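PDB 2GH9: maltose/maltodextrin-binding protein from Thermus thermophilus, which binds maltotriose between its two lobes and probably serves as the periplasmic receptor that delivers maltodextrins to an ABC transporter. Local coordinates for residues A[115-120]-A[248-253]; A[121-126]-A[226-231]; A[99-104]-A[337-342]; A[62-67]-A[333-338]. All coordinates share one frame; numbering follows the deposited sequence.

Contact 1 (A[115-120]-A[248-253]); sequences VALIYN and GIAPFP
The carbonyl oxygen of Gly-248 is gripped twice from strand 116-120: the backbone N of Tyr-119 donates to it at 3.0 Å, and the CA-H of Ile-118 approaches it as well, CA to Gly-248 O 3.3 Å. The Tyr-119 carbonyl answers by accepting from Gly-248 N, so this pair closes a two-bond ring. Two residues along, Leu-117 and Ala-250 form the next hydrogen-bonded pair, with Leu-117 N to Ala-250 O at 2.8 Å, and Ile-118 opposite Ile-249 is the non-hydrogen-bonded pair between them. With CG between its own backbone N and carbonyl carbon (chi1 56°), the Tyr-119 ring folds back over the neighbouring strand. Gly-248 CA lies over its face, 3.7 Å from the ring centroid in a CH-pi contact; any CB at that position would clash with Tyr-119 CZ, so glycine suits the place. The CB of Ala-250 meets the ring edge at CE1. At the tip, one water bridges Tyr-119 OH and Ile-249 O, donating to Ile-249 O at 2.7 Å. An alanine in place of Tyr-119 would probably leave that water with one anchor fewer and uncover the backbone of Gly-248. Leu-117 lies on the same side of the sheet and sets CD1 4.0 Å from CD1 of Phe-252, the two side chains crossing at about a right angle; Phe-134 meets the Phe-252 ring edge-to-face. On the other side, Ile-249 packs against helix 320-326. The arrangement is a regular antiparallel pairing, with 247-250 as an outermost strand of the four-stranded mixed sheet in one lobe of a periplasmic binding protein.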
loop_
_atom_site.group_PDB
_atom_site.type_symbol
_atom_site.label_atom_id
_atom_site.label_comp_id
_atom_site.label_asym_id
_atom_site.label_seq_id
_atom_site.Cartn_x
_atom_site.Cartn_y
_atom_site.Cartn_z
ATOM N N VAL A 115 -4.255 -4.057 1.645
ATOM C CA VAL A 115 -5.451 -4.469 0.931
ATOM C C VAL A 115 -6.289 -5.413 1.783
ATOM O O VAL A 115 -5.824 -6.029 2.755
ATOM C CB VAL A 115 -5.148 -5.115 -0.480
ATOM C CG1 VAL A 115 -4.480 -4.082 -1.383
ATOM C CG2 VAL A 115 -4.324 -6.422 -0.352
ATOM N N ALA A 116 -7.561 -5.482 1.413
ATOM C CA ALA A 116 -8.540 -6.339 2.058
ATOM C C ALA A 116 -9.743 -6.523 1.113
ATOM O O ALA A 116 -9.879 -5.832 0.099
ATOM C CB ALA A 116 -9.018 -5.730 3.360
ATOM N N LEU A 117 -10.613 -7.445 1.492
ATOM C CA LEU A 117 -11.867 -7.651 0.816
ATOM C C LEU A 117 -12.822 -6.561 1.305
ATOM O O LEU A 117 -13.272 -6.574 2.456
ATOM C CB LEU A 117 -12.421 -9.053 1.104
ATOM C CG LEU A 117 -13.794 -9.306 0.465
ATOM C CD1 LEU A 117 -13.630 -9.346 -1.047
ATOM C CD2 LEU A 117 -14.415 -10.568 1.006
ATOM N N ILE A 118 -13.089 -5.604 0.418
ATOM C CA ILE A 118 -14.031 -4.541 0.684
ATOM C C ILE A 118 -15.298 -4.876 -0.117
ATOM O O ILE A 118 -15.267 -5.020 -1.339
ATOM C CB ILE A 118 -13.472 -3.169 0.324
ATOM C CG1 ILE A 118 -12.059 -2.996 0.909
ATOM C CG2 ILE A 118 -14.416 -2.043 0.837
ATOM C CD1 ILE A 118 -11.350 -1.666 0.472
ATOM N N TYR A 119 -16.400 -5.037 0.603
ATOM C CA TYR A 119 -17.666 -5.483 0.004
ATOM C C TYR A 119 -18.749 -4.441 0.177
ATOM O O TYR A 119 -18.900 -3.876 1.262
ATOM C CB TYR A 119 -18.157 -6.830 0.585
ATOM C CG TYR A 119 -18.330 -6.917 2.074
ATOM C CD1 TYR A 119 -17.262 -7.260 2.890
ATOM C CD2 TYR A 119 -19.579 -6.693 2.679
ATOM C CE1 TYR A 119 -17.393 -7.356 4.235
ATOM C CE2 TYR A 119 -19.723 -6.782 4.039
ATOM C CZ TYR A 119 -18.627 -7.115 4.820
ATOM O OH TYR A 119 -18.716 -7.208 6.188
ATOM N N ASN A 120 -19.479 -4.205 -0.913
ATOM C CA ASN A 120 -20.602 -3.282 -0.945
ATOM C C ASN A 120 -21.829 -4.001 -0.391
ATOM O O ASN A 120 -22.322 -4.962 -0.988
ATOM C CB ASN A 120 -20.857 -2.794 -2.383
ATOM C CG ASN A 120 -21.964 -1.732 -2.471
ATOM O OD1 ASN A 120 -22.747 -1.561 -1.530
ATOM N ND2 ASN A 120 -22.028 -1.029 -3.608
ATOM N N GLY A 248 -18.186 -3.043 3.933
ATOM C CA GLY A 248 -17.548 -3.771 5.012
ATOM C C GLY A 248 -16.118 -4.140 4.621
ATOM O O GLY A 248 -15.778 -4.183 3.454
ATOM N N ILE A 249 -15.297 -4.385 5.631
ATOM C CA ILE A 249 -13.912 -4.806 5.477
ATOM C C ILE A 249 -13.775 -6.206 6.060
ATOM O O ILE A 249 -14.160 -6.456 7.222
ATOM C CB ILE A 249 -12.975 -3.837 6.236
ATOM C CG1 ILE A 249 -13.065 -2.443 5.602
ATOM C CG2 ILE A 249 -11.503 -4.364 6.250
ATOM C CD1 ILE A 249 -12.674 -1.304 6.511
ATOM N N ALA A 250 -13.203 -7.109 5.255
ATOM C CA ALA A 250 -12.981 -8.493 5.653
ATOM C C ALA A 250 -11.659 -8.992 5.049
ATOM O O ALA A 250 -11.176 -8.435 4.058
ATOM C CB ALA A 250 -14.143 -9.362 5.188
ATOM N N PRO A 251 -11.062 -10.042 5.655
ATOM C CA PRO A 251 -9.930 -10.694 5.007
ATOM C C PRO A 251 -10.378 -11.307 3.686
ATOM O O PRO A 251 -11.528 -11.667 3.536
ATOM C CB PRO A 251 -9.478 -11.779 5.999
ATOM C CG PRO A 251 -10.482 -11.805 7.114
ATOM C CD PRO A 251 -11.440 -10.660 6.941
ATOM N N PHE A 252 -9.463 -11.395 2.733
ATOM C CA PHE A 252 -9.754 -12.077 1.501
ATOM C C PHE A 252 -9.702 -13.570 1.794
ATOM O O PHE A 252 -8.901 -13.984 2.591
ATOM C CB PHE A 252 -8.769 -11.699 0.407
ATOM C CG PHE A 252 -9.250 -12.073 -0.965
ATOM C CD1 PHE A 252 -10.139 -11.241 -1.654
ATOM C CD2 PHE A 252 -8.907 -13.275 -1.517
ATOM C CE1 PHE A 252 -10.616 -11.597 -2.892
ATOM C CE2 PHE A 252 -9.378 -13.634 -2.768
ATOM C CZ PHE A 252 -10.237 -12.803 -3.448
ATOM N N PRO A 253 -10.605 -14.367 1.201
ATOM C CA PRO A 253 -10.501 -15.818 1.362
ATOM C C PRO A 253 -9.187 -16.424 0.871
ATOM O O PRO A 253 -8.552 -15.915 -0.056
ATOM C CB PRO A 253 -11.685 -16.375 0.557
ATOM C CG PRO A 253 -12.257 -15.262 -0.204
ATOM C CD PRO A 253 -11.818 -13.982 0.454
HETATM O O HOH W 1 -16.275 -7.996 7.758
#

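Contact 2 (A[121-126]-A[226-231]); sequences KKYVKE and ALAMIL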
loop_
_atom_site.group_PDB
_atom_site.type_symbol
_atom_site.label_atom_id
_atom_site.label_comp_id
_atom_site.label_asym_id
_atom_site.label_seq_id
_atom_site.Cartn_x
_atom_site.Cartn_y
_atom_site.Cartn_z
ATOM N N LYS A 121 -22.312 -3.506 0.744
ATOM C CA LYS A 121 -23.419 -4.112 1.506
ATOM C C LYS A 121 -24.816 -4.084 0.854
ATOM O O LYS A 121 -25.760 -4.688 1.360
ATOM C CB LYS A 121 -23.471 -3.490 2.910
ATOM C CG LYS A 121 -22.355 -3.957 3.818
ATOM C CD LYS A 121 -22.340 -3.211 5.119
ATOM C CE LYS A 121 -21.546 -3.950 6.177
ATOM N NZ LYS A 121 -21.501 -3.206 7.441
ATOM N N LYS A 122 -24.937 -3.381 -0.259
ATOM C CA LYS A 122 -26.093 -3.468 -1.135
ATOM C C LYS A 122 -26.159 -4.827 -1.870
ATOM O O LYS A 122 -27.240 -5.336 -2.165
ATOM C CB LYS A 122 -26.007 -2.300 -2.112
ATOM C CG LYS A 122 -26.682 -2.437 -3.451
ATOM C CD LYS A 122 -26.489 -1.145 -4.200
ATOM C CE LYS A 122 -26.255 -1.351 -5.656
ATOM N NZ LYS A 122 -25.340 -0.293 -6.184
ATOM N N TYR A 123 -24.990 -5.397 -2.169
ATOM C CA TYR A 123 -24.887 -6.711 -2.784
ATOM C C TYR A 123 -24.568 -7.821 -1.776
ATOM O O TYR A 123 -24.982 -8.970 -1.957
ATOM C CB TYR A 123 -23.787 -6.697 -3.818
ATOM C CG TYR A 123 -24.005 -5.745 -4.964
ATOM C CD1 TYR A 123 -24.829 -6.095 -6.032
ATOM C CD2 TYR A 123 -23.357 -4.514 -5.009
ATOM C CE1 TYR A 123 -25.017 -5.251 -7.108
ATOM C CE2 TYR A 123 -23.537 -3.649 -6.095
ATOM C CZ TYR A 123 -24.378 -4.029 -7.147
ATOM O OH TYR A 123 -24.573 -3.215 -8.242
ATOM N N VAL A 124 -23.803 -7.480 -0.739
ATOM C CA VAL A 124 -23.264 -8.465 0.182
ATOM C C VAL A 124 -23.498 -8.025 1.611
ATOM O O VAL A 124 -22.757 -7.180 2.132
ATOM C CB VAL A 124 -21.721 -8.687 -0.047
ATOM C CG1 VAL A 124 -21.211 -9.766 0.871
ATOM C CG2 VAL A 124 -21.434 -9.034 -1.502
ATOM N N LYS A 125 -24.507 -8.614 2.259
ATOM C CA LYS A 125 -24.842 -8.238 3.628
ATOM C C LYS A 125 -23.794 -8.702 4.641
ATOM O O LYS A 125 -23.432 -7.955 5.547
ATOM C CB LYS A 125 -26.241 -8.752 4.022
ATOM C CG LYS A 125 -27.406 -8.146 3.214
ATOM C CD LYS A 125 -27.407 -6.603 3.224
ATOM C CE LYS A 125 -28.371 -6.001 2.187
ATOM N NZ LYS A 125 -28.126 -6.446 0.764
ATOM N N GLU A 126 -23.306 -9.929 4.481
ATOM C CA GLU A 126 -22.270 -10.475 5.366
ATOM C C GLU A 126 -21.113 -11.064 4.563
ATOM O O GLU A 126 -21.332 -11.620 3.496
ATOM C CB GLU A 126 -22.864 -11.537 6.287
ATOM C CG GLU A 126 -24.032 -11.031 7.094
ATOM C CD GLU A 126 -23.894 -11.265 8.572
ATOM O OE1 GLU A 126 -23.223 -12.248 8.979
ATOM O OE2 GLU A 126 -24.481 -10.456 9.333
ATOM N N ALA A 226 -21.571 -0.564 -9.150
ATOM C CA ALA A 226 -21.745 -1.705 -10.050
ATOM C C ALA A 226 -20.982 -2.986 -9.602
ATOM O O ALA A 226 -21.082 -4.031 -10.268
ATOM C CB ALA A 226 -21.340 -1.312 -11.462
ATOM N N LEU A 227 -20.252 -2.908 -8.480
ATOM C CA LEU A 227 -19.312 -3.963 -8.074
ATOM C C LEU A 227 -19.488 -4.432 -6.632
ATOM O O LEU A 227 -19.343 -3.663 -5.674
ATOM C CB LEU A 227 -17.872 -3.517 -8.322
ATOM C CG LEU A 227 -16.740 -4.486 -7.916
ATOM C CD1 LEU A 227 -16.788 -5.803 -8.679
ATOM C CD2 LEU A 227 -15.397 -3.797 -8.077
ATOM N N ALA A 228 -19.784 -5.722 -6.496
ATOM C CA ALA A 228 -20.060 -6.335 -5.220
ATOM C C ALA A 228 -18.858 -6.325 -4.265
ATOM O O ALA A 228 -18.979 -5.951 -3.101
ATOM C CB ALA A 228 -20.529 -7.800 -5.449
ATOM N N MET A 229 -17.721 -6.775 -4.780
ATOM C CA MET A 229 -16.510 -6.978 -3.983
ATOM C C MET A 229 -15.271 -6.478 -4.727
ATOM O O MET A 229 -15.128 -6.668 -5.934
ATOM C CB MET A 229 -16.356 -8.466 -3.627
ATOM C CG MET A 229 -17.365 -8.945 -2.608
ATOM S SD MET A 229 -17.491 -10.715 -2.260
ATOM C CE MET A 229 -18.262 -11.321 -3.773
ATOM N N ILE A 230 -14.378 -5.822 -3.990
ATOM C CA ILE A 230 -13.086 -5.414 -4.515
ATOM C C ILE A 230 -11.978 -5.807 -3.527
ATOM O O ILE A 230 -12.193 -5.853 -2.338
ATOM C CB ILE A 230 -13.058 -3.877 -4.784
ATOM C CG1 ILE A 230 -11.886 -3.489 -5.685
ATOM C CG2 ILE A 230 -13.086 -3.087 -3.459
ATOM C CD1 ILE A 230 -11.836 -1.966 -6.040
ATOM N N LEU A 231 -10.808 -6.099 -4.049
ATOM C CA LEU A 231 -9.604 -6.226 -3.260
ATOM C C LEU A 231 -8.914 -4.859 -3.379
ATOM O O LEU A 231 -8.390 -4.505 -4.440
ATOM C CB LEU A 231 -8.723 -7.351 -3.795
ATOM C CG LEU A 231 -7.442 -7.657 -3.018
ATOM C CD1 LEU A 231 -7.701 -8.089 -1.553
ATOM C CD2 LEU A 231 -6.608 -8.699 -3.742
#
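With CG anti to its own carbonyl carbon (chi1 -62°), Tyr-123 swings its ring alongside the backbone of Ala-226, Leu-227 and Ala-228. The root of the side chain touches first: Tyr-123 CB lies 3.8 Å from Ala-228 CB, and further out CD2 is 3.8 Å from Ala-228 CA. The ring then runs on past the Leu-227 nitrogen until its OH stands 3.7 Å from Ala-226 CA. That hydroxyl is hydrogen-bonded to Gly-225 O, which ties the polar tip down while the hydrocarbon part packs. Alanine suits position 228, where the chain turns a corner: a methyl is small enough for both Tyr-123 and Val-124 to close over it. Val-124 points toward the same segment and brings CG2 to 4.2 Å from Ala-228 CB. The same Val-124 methyl lies 4.2 Å from CG of Met-229. No hydrogen bond links the two segments here; the direct contact is van der Waals packing, much of it ring against backbone. Leu-137 of helix 131-141 touches both Val-124 and Met-229 and extends the apolar cluster. The whole is a strand-to-helix connection: the loop leaving strand 116-120 folds over the corner at Ala-228 in strand 227-232, the antiparallel neighbour of 116-120, before helix 131-141 begins.

Contact 3 (A[99-104]-A[337-342]); sequences FTFGGR and NIPEMG
Thr-100 meets the second segment through its carbonyl oxygen, which accepts a hydrogen bond from Asn-337 ND2 at 3.0 Å. The bond is fairly straight, 153° at the hydrogen. Thr-100 O lies in the plane of the Asn-337 amide, although Asn-337 ND2 stands well above the plane of the Thr-100 carbonyl. The Thr-100 hydroxyl turns elsewhere, to Val-96 O. Next comes Phe-101, whose side chain points toward 337-342 and makes most of the apolar contact. Its CD1 lies 3.9 Å from Asn-337 OD1, which sits at the ring edge near the ring plane; there it faces the slightly positive C-H rim. The ring and the amide plane are 72° apart. At the far end of the ring, CZ comes 3.7 Å from CD of Pro-339, and CE1 is 3.8 Å from the same Pro-339 CD. Proline fits because it offers compact, apolar ring methylenes to the phenyl while taking the second position of the type I turn 338-341, where its phi of -55° is at home. After Phe-101 the chain reverses through Gly-102 and Gly-103 in a type I' turn, whose positive phi angles suit glycine, and Arg-104 bonds back to Phe-101. The ring is backed by Val-67 and Ala-71 of helix 67-72. Asn-337 ND2 also bonds Ala-98 O, at the end of helix 93-98, so its two N-H groups are probably both used on backbone carbonyls. Asparagine thus has the chemistry needed: a donor end that fixes which way the amide is turned, and an oxygen end beside the aromatic rim, with Phe-101 and Pro-339 supplying the apolar half of the contact.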
loop_
_atom_site.group_PDB
_atom_site.type_symbol
_atom_site.label_atom_id
_atom_site.label_comp_id
_atom_site.label_asym_id
_atom_site.label_seq_id
_atom_site.Cartn_x
_atom_site.Cartn_y
_atom_site.Cartn_z
ATOM N N PHE A 99 10.312 2.916 8.813
ATOM C CA PHE A 99 10.981 4.148 8.401
ATOM C C PHE A 99 12.384 4.322 8.954
ATOM O O PHE A 99 12.960 5.410 8.846
ATOM C CB PHE A 99 10.092 5.360 8.718
ATOM C CG PHE A 99 9.158 5.676 7.607
ATOM C CD1 PHE A 99 9.518 6.572 6.623
ATOM C CD2 PHE A 99 7.943 4.998 7.488
ATOM C CE1 PHE A 99 8.670 6.821 5.560
ATOM C CE2 PHE A 99 7.094 5.239 6.422
ATOM C CZ PHE A 99 7.447 6.139 5.465
ATOM N N THR A 100 12.932 3.239 9.514
ATOM C CA THR A 100 14.316 3.201 10.002
ATOM C C THR A 100 15.217 2.503 8.974
ATOM O O THR A 100 14.916 1.401 8.490
ATOM C CB THR A 100 14.395 2.539 11.381
ATOM O OG1 THR A 100 13.639 3.317 12.316
ATOM C CG2 THR A 100 15.854 2.415 11.880
ATOM N N PHE A 101 16.287 3.198 8.604
ATOM C CA PHE A 101 17.289 2.690 7.677
ATOM C C PHE A 101 18.688 3.210 8.050
ATOM O O PHE A 101 18.874 4.395 8.331
ATOM C CB PHE A 101 16.947 3.083 6.247
ATOM C CG PHE A 101 17.721 2.312 5.216
ATOM C CD1 PHE A 101 17.423 0.972 4.974
ATOM C CD2 PHE A 101 18.770 2.910 4.518
ATOM C CE1 PHE A 101 18.137 0.246 4.043
ATOM C CE2 PHE A 101 19.489 2.199 3.576
ATOM C CZ PHE A 101 19.172 0.868 3.328
ATOM N N GLY A 102 19.668 2.317 8.050
ATOM C CA GLY A 102 21.017 2.669 8.499
ATOM C C GLY A 102 21.045 3.026 9.979
ATOM O O GLY A 102 21.874 3.834 10.415
ATOM N N GLY A 103 20.136 2.431 10.749
ATOM C CA GLY A 103 19.976 2.765 12.165
ATOM C C GLY A 103 19.361 4.128 12.470
ATOM O O GLY A 103 19.353 4.563 13.628
ATOM N N ARG A 104 18.831 4.801 11.451
ATOM C CA ARG A 104 18.250 6.117 11.634
ATOM C C ARG A 104 16.808 6.180 11.166
ATOM O O ARG A 104 16.416 5.499 10.209
ATOM C CB ARG A 104 19.053 7.141 10.855
ATOM C CG ARG A 104 20.512 7.185 11.261
ATOM C CD ARG A 104 21.147 8.415 10.725
ATOM N NE ARG A 104 22.595 8.285 10.689
ATOM C CZ ARG A 104 23.421 9.278 10.371
ATOM N NH1 ARG A 104 22.936 10.488 10.062
ATOM N NH2 ARG A 104 24.737 9.054 10.361
ATOM N N ASN A 337 11.849 -2.746 3.339
ATOM C CA ASN A 337 12.228 -1.383 3.033
ATOM C C ASN A 337 13.632 -1.278 2.439
ATOM O O ASN A 337 14.112 -0.190 2.216
ATOM C CB ASN A 337 12.046 -0.477 4.260
ATOM C CG ASN A 337 13.253 -0.456 5.201
ATOM O OD1 ASN A 337 14.204 -1.235 5.073
ATOM N ND2 ASN A 337 13.204 0.457 6.164
ATOM N N ILE A 338 14.254 -2.413 2.153
ATOM C CA ILE A 338 15.639 -2.430 1.618
ATOM C C ILE A 338 15.716 -1.930 0.181
ATOM O O ILE A 338 14.729 -2.000 -0.572
ATOM C CB ILE A 338 16.300 -3.831 1.743
ATOM C CG1 ILE A 338 15.498 -4.922 1.012
ATOM C CG2 ILE A 338 16.477 -4.183 3.204
ATOM C CD1 ILE A 338 16.232 -6.242 0.898
ATOM N N PRO A 339 16.889 -1.408 -0.226
ATOM C CA PRO A 339 16.992 -0.815 -1.554
ATOM C C PRO A 339 16.577 -1.729 -2.699
ATOM O O PRO A 339 16.019 -1.263 -3.690
ATOM C CB PRO A 339 18.480 -0.460 -1.658
ATOM C CG PRO A 339 18.899 -0.264 -0.260
ATOM C CD PRO A 339 18.150 -1.282 0.523
ATOM N N GLU A 340 16.856 -3.017 -2.538
ATOM C CA GLU A 340 16.618 -4.034 -3.553
ATOM C C GLU A 340 15.135 -4.262 -3.874
ATOM O O GLU A 340 14.790 -4.703 -4.969
ATOM C CB GLU A 340 17.259 -5.352 -3.089
ATOM C CG GLU A 340 18.799 -5.300 -3.043
ATOM C CD GLU A 340 19.385 -4.819 -1.712
ATOM O OE1 GLU A 340 18.640 -4.485 -0.766
ATOM O OE2 GLU A 340 20.630 -4.783 -1.618
ATOM N N MET A 341 14.254 -3.941 -2.927
ATOM C CA MET A 341 12.809 -4.030 -3.177
ATOM C C MET A 341 12.406 -3.291 -4.469
ATOM O O MET A 341 11.559 -3.774 -5.217
ATOM C CB MET A 341 12.021 -3.494 -1.959
ATOM C CG MET A 341 10.609 -4.007 -1.857
ATOM S SD MET A 341 10.416 -5.796 -2.031
ATOM C CE MET A 341 9.488 -5.911 -3.560
ATOM N N GLY A 342 13.022 -2.140 -4.741
ATOM C CA GLY A 342 12.751 -1.377 -5.970
ATOM C C GLY A 342 12.979 -2.155 -7.268
ATOM O O GLY A 342 12.311 -1.911 -8.282
#

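Contact 4 (A[62-67]-A[333-338]); sequences VPHDWV and APMPNI. With GLC (alpha-D-glucopyranose), chain B.
Pro-336 O is buried against Asp-65 without a conventional hydrogen-bond partner in the model. What it meets instead is carbon: Asp-65 CB at 3.3 Å, and Asp-65 CA at 3.4 Å in a CA-H...O contact. Beside it, His-64 makes the one direct hydrogen bond between the segments, NE2 to Met-335 O at 2.7 Å. The acceptor lies in the imidazole plane, but the nitrogen stands above the plane of the carbonyl, 36° out of it. On the other ring nitrogen, ND1 pairs with the backbone N of Val-268, consistent with a neutral ring protonated at NE2. Histidine suits this place because it can accept at ND1 from strand 265-273 while donating at NE2 to the loop that follows strand 333-334. A leucine in its place would probably leave Met-335 O and the Val-268 N-H without these partners and let the segment 333-338 shift. Asp-65 then carries the sugar. Its carboxylate pinches two neighbouring hydroxyls of the glucose: O2 donates to Asp-65 OD1 at 2.6 Å, and O3 to Asp-65 OD2, also at 2.6 Å. From the opposite segment the bent Met-335 side chain lays its methyl CE 3.4 Å from Asp-65 OD1, walling one side of the carboxylate. Trp-66 donates from NE1 to the same O3 at 2.8 Å, the hydroxyl lying at the indole edge, while Pro-63 CD covers the centre of one indole face. Asp-155 binds the glucose as well. Acidic and indole groups reading paired hydroxyls, beside apolar walls, are characteristic of a carbohydrate-binding pocket, here the maltotriose site in the cleft of the binding protein.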
loop_
_atom_site.group_PDB
_atom_site.type_symbol
_atom_site.label_atom_id
_atom_site.label_comp_id
_atom_site.label_asym_id
_atom_site.label_seq_id
_atom_site.Cartn_x
_atom_site.Cartn_y
_atom_site.Cartn_z
ATOM N N VAL A 62 4.985 8.943 1.535
ATOM C CA VAL A 62 5.591 7.850 0.788
ATOM C C VAL A 62 5.363 6.529 1.511
ATOM O O VAL A 62 5.319 6.496 2.736
ATOM C CB VAL A 62 7.143 8.040 0.599
ATOM C CG1 VAL A 62 7.456 9.338 -0.181
ATOM C CG2 VAL A 62 7.914 7.963 1.986
ATOM N N PRO A 63 5.263 5.418 0.751
ATOM C CA PRO A 63 5.212 4.097 1.365
ATOM C C PRO A 63 6.609 3.715 1.813
ATOM O O PRO A 63 7.597 4.107 1.189
ATOM C CB PRO A 63 4.742 3.186 0.218
ATOM C CG PRO A 63 5.289 3.852 -0.990
ATOM C CD PRO A 63 5.235 5.336 -0.715
ATOM N N HIS A 64 6.690 2.972 2.895
ATOM C CA HIS A 64 7.980 2.629 3.486
ATOM C C HIS A 64 8.907 1.758 2.654
ATOM O O HIS A 64 10.107 1.726 2.918
ATOM C CB HIS A 64 7.781 2.010 4.853
ATOM C CG HIS A 64 7.384 0.563 4.836
ATOM N ND1 HIS A 64 6.073 0.150 4.936
ATOM C CD2 HIS A 64 8.137 -0.568 4.803
ATOM C CE1 HIS A 64 6.037 -1.175 4.961
ATOM N NE2 HIS A 64 7.274 -1.636 4.869
ATOM N N ASP A 65 8.379 1.051 1.648
ATOM C CA ASP A 65 9.266 0.233 0.813
ATOM C C ASP A 65 10.260 1.099 0.027
ATOM O O ASP A 65 11.328 0.626 -0.359
ATOM C CB ASP A 65 8.480 -0.738 -0.085
ATOM C CG ASP A 65 7.633 -0.045 -1.098
ATOM O OD1 ASP A 65 6.642 0.655 -0.702
ATOM O OD2 ASP A 65 7.949 -0.216 -2.296
ATOM N N TRP A 66 9.928 2.371 -0.174
ATOM C CA TRP A 66 10.811 3.324 -0.853
ATOM C C TRP A 66 12.026 3.813 -0.018
ATOM O O TRP A 66 12.926 4.441 -0.582
ATOM C CB TRP A 66 10.024 4.572 -1.227
ATOM C CG TRP A 66 8.941 4.403 -2.220
ATOM C CD1 TRP A 66 8.527 3.237 -2.817
ATOM C CD2 TRP A 66 8.106 5.438 -2.735
ATOM N NE1 TRP A 66 7.498 3.496 -3.680
ATOM C CE2 TRP A 66 7.221 4.840 -3.657
ATOM C CE3 TRP A 66 8.027 6.822 -2.524
ATOM C CZ2 TRP A 66 6.253 5.572 -4.348
ATOM C CZ3 TRP A 66 7.063 7.552 -3.207
ATOM C CH2 TRP A 66 6.194 6.929 -4.120
ATOM N N VAL A 67 12.049 3.526 1.287
ATOM C CA VAL A 67 12.982 4.180 2.230
ATOM C C VAL A 67 14.461 3.859 1.967
ATOM O O VAL A 67 15.282 4.791 1.839
ATOM C CB VAL A 67 12.576 3.942 3.722
ATOM C CG1 VAL A 67 13.722 4.256 4.714
ATOM C CG2 VAL A 67 11.360 4.798 4.058
ATOM N N ALA A 333 2.346 -9.234 6.398
ATOM C CA ALA A 333 3.764 -8.998 6.642
ATOM C C ALA A 333 4.126 -7.619 6.104
ATOM O O ALA A 333 3.701 -7.273 5.001
ATOM C CB ALA A 333 4.589 -10.054 5.945
ATOM N N PRO A 334 4.947 -6.838 6.847
ATOM C CA PRO A 334 5.400 -5.569 6.279
ATOM C C PRO A 334 6.226 -5.764 5.014
ATOM O O PRO A 334 7.053 -6.683 4.944
ATOM C CB PRO A 334 6.286 -4.943 7.379
ATOM C CG PRO A 334 6.071 -5.721 8.597
ATOM C CD PRO A 334 5.513 -7.080 8.187
ATOM N N MET A 335 6.012 -4.898 4.029
ATOM C CA MET A 335 6.918 -4.797 2.912
ATOM C C MET A 335 8.365 -4.633 3.413
ATOM O O MET A 335 8.602 -3.992 4.446
ATOM C CB MET A 335 6.565 -3.597 2.037
ATOM C CG MET A 335 5.374 -3.831 1.167
ATOM S SD MET A 335 5.090 -2.514 0.045
ATOM C CE MET A 335 4.531 -1.189 1.139
ATOM N N PRO A 336 9.338 -5.189 2.660
ATOM C CA PRO A 336 10.714 -4.854 2.946
ATOM C C PRO A 336 10.979 -3.400 2.572
ATOM O O PRO A 336 10.407 -2.893 1.579
ATOM C CB PRO A 336 11.521 -5.766 2.004
ATOM C CG PRO A 336 10.583 -6.786 1.509
ATOM C CD PRO A 336 9.232 -6.094 1.509
ATOM N N ASN A 337 11.849 -2.746 3.339
ATOM C CA ASN A 337 12.228 -1.383 3.033
ATOM C C ASN A 337 13.632 -1.278 2.439
ATOM O O ASN A 337 14.112 -0.190 2.216
ATOM C CB ASN A 337 12.046 -0.477 4.260
ATOM C CG ASN A 337 13.253 -0.456 5.201
ATOM O OD1 ASN A 337 14.204 -1.235 5.073
ATOM N ND2 ASN A 337 13.204 0.457 6.164
ATOM N N ILE A 338 14.254 -2.413 2.153
ATOM C CA ILE A 338 15.639 -2.430 1.618
ATOM C C ILE A 338 15.716 -1.930 0.181
ATOM O O ILE A 338 14.729 -2.000 -0.572
ATOM C CB ILE A 338 16.300 -3.831 1.743
ATOM C CG1 ILE A 338 15.498 -4.922 1.012
ATOM C CG2 ILE A 338 16.477 -4.183 3.204
ATOM C CD1 ILE A 338 16.232 -6.242 0.898
HETATM C C1 GLC B . 3.335 -0.694 -3.669
HETATM C C2 GLC B . 4.709 -0.148 -3.325
HETATM C C3 GLC B . 5.339 0.507 -4.543
HETATM C C4 GLC B . 5.332 -0.481 -5.703
HETATM C C5 GLC B . 3.929 -1.036 -5.990
HETATM C C6 GLC B . 3.911 -2.131 -7.066
HETATM O O2 GLC B . 4.615 0.801 -2.245
HETATM O O3 GLC B . 6.673 0.905 -4.244
HETATM O O4 GLC B . 5.856 0.190 -6.848
HETATM O O5 GLC B . 3.388 -1.598 -4.791
HETATM O O6 GLC B . 2.584 -2.247 -7.594
HETATM O O HOH W 2 13.708 0.778 -1.096
#

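From the N terminus the chain first lays down segment 62-67, then 99-104; both wait for the late stretch 333-342, which closes contact 4 and, a few residues on, contact 3. Their spans overlap and end on the same stretch, sharing Asn-337 and Ile-338, so neither encloses the other; together they join the larger mixed sheet to the start of helix 341-357. Within both spans lies an inner pair. Segments 115-120 and 248-253 close contact 1, and inside its span 121-126 meets 226-231 in contact 2. Both reach the four-stranded sheet, in which 116-120 lies between 227-232 and 247-250; 121-126 is the loop that leaves it. Contacts 1 and 3 lie on opposite sides of the chain's centre.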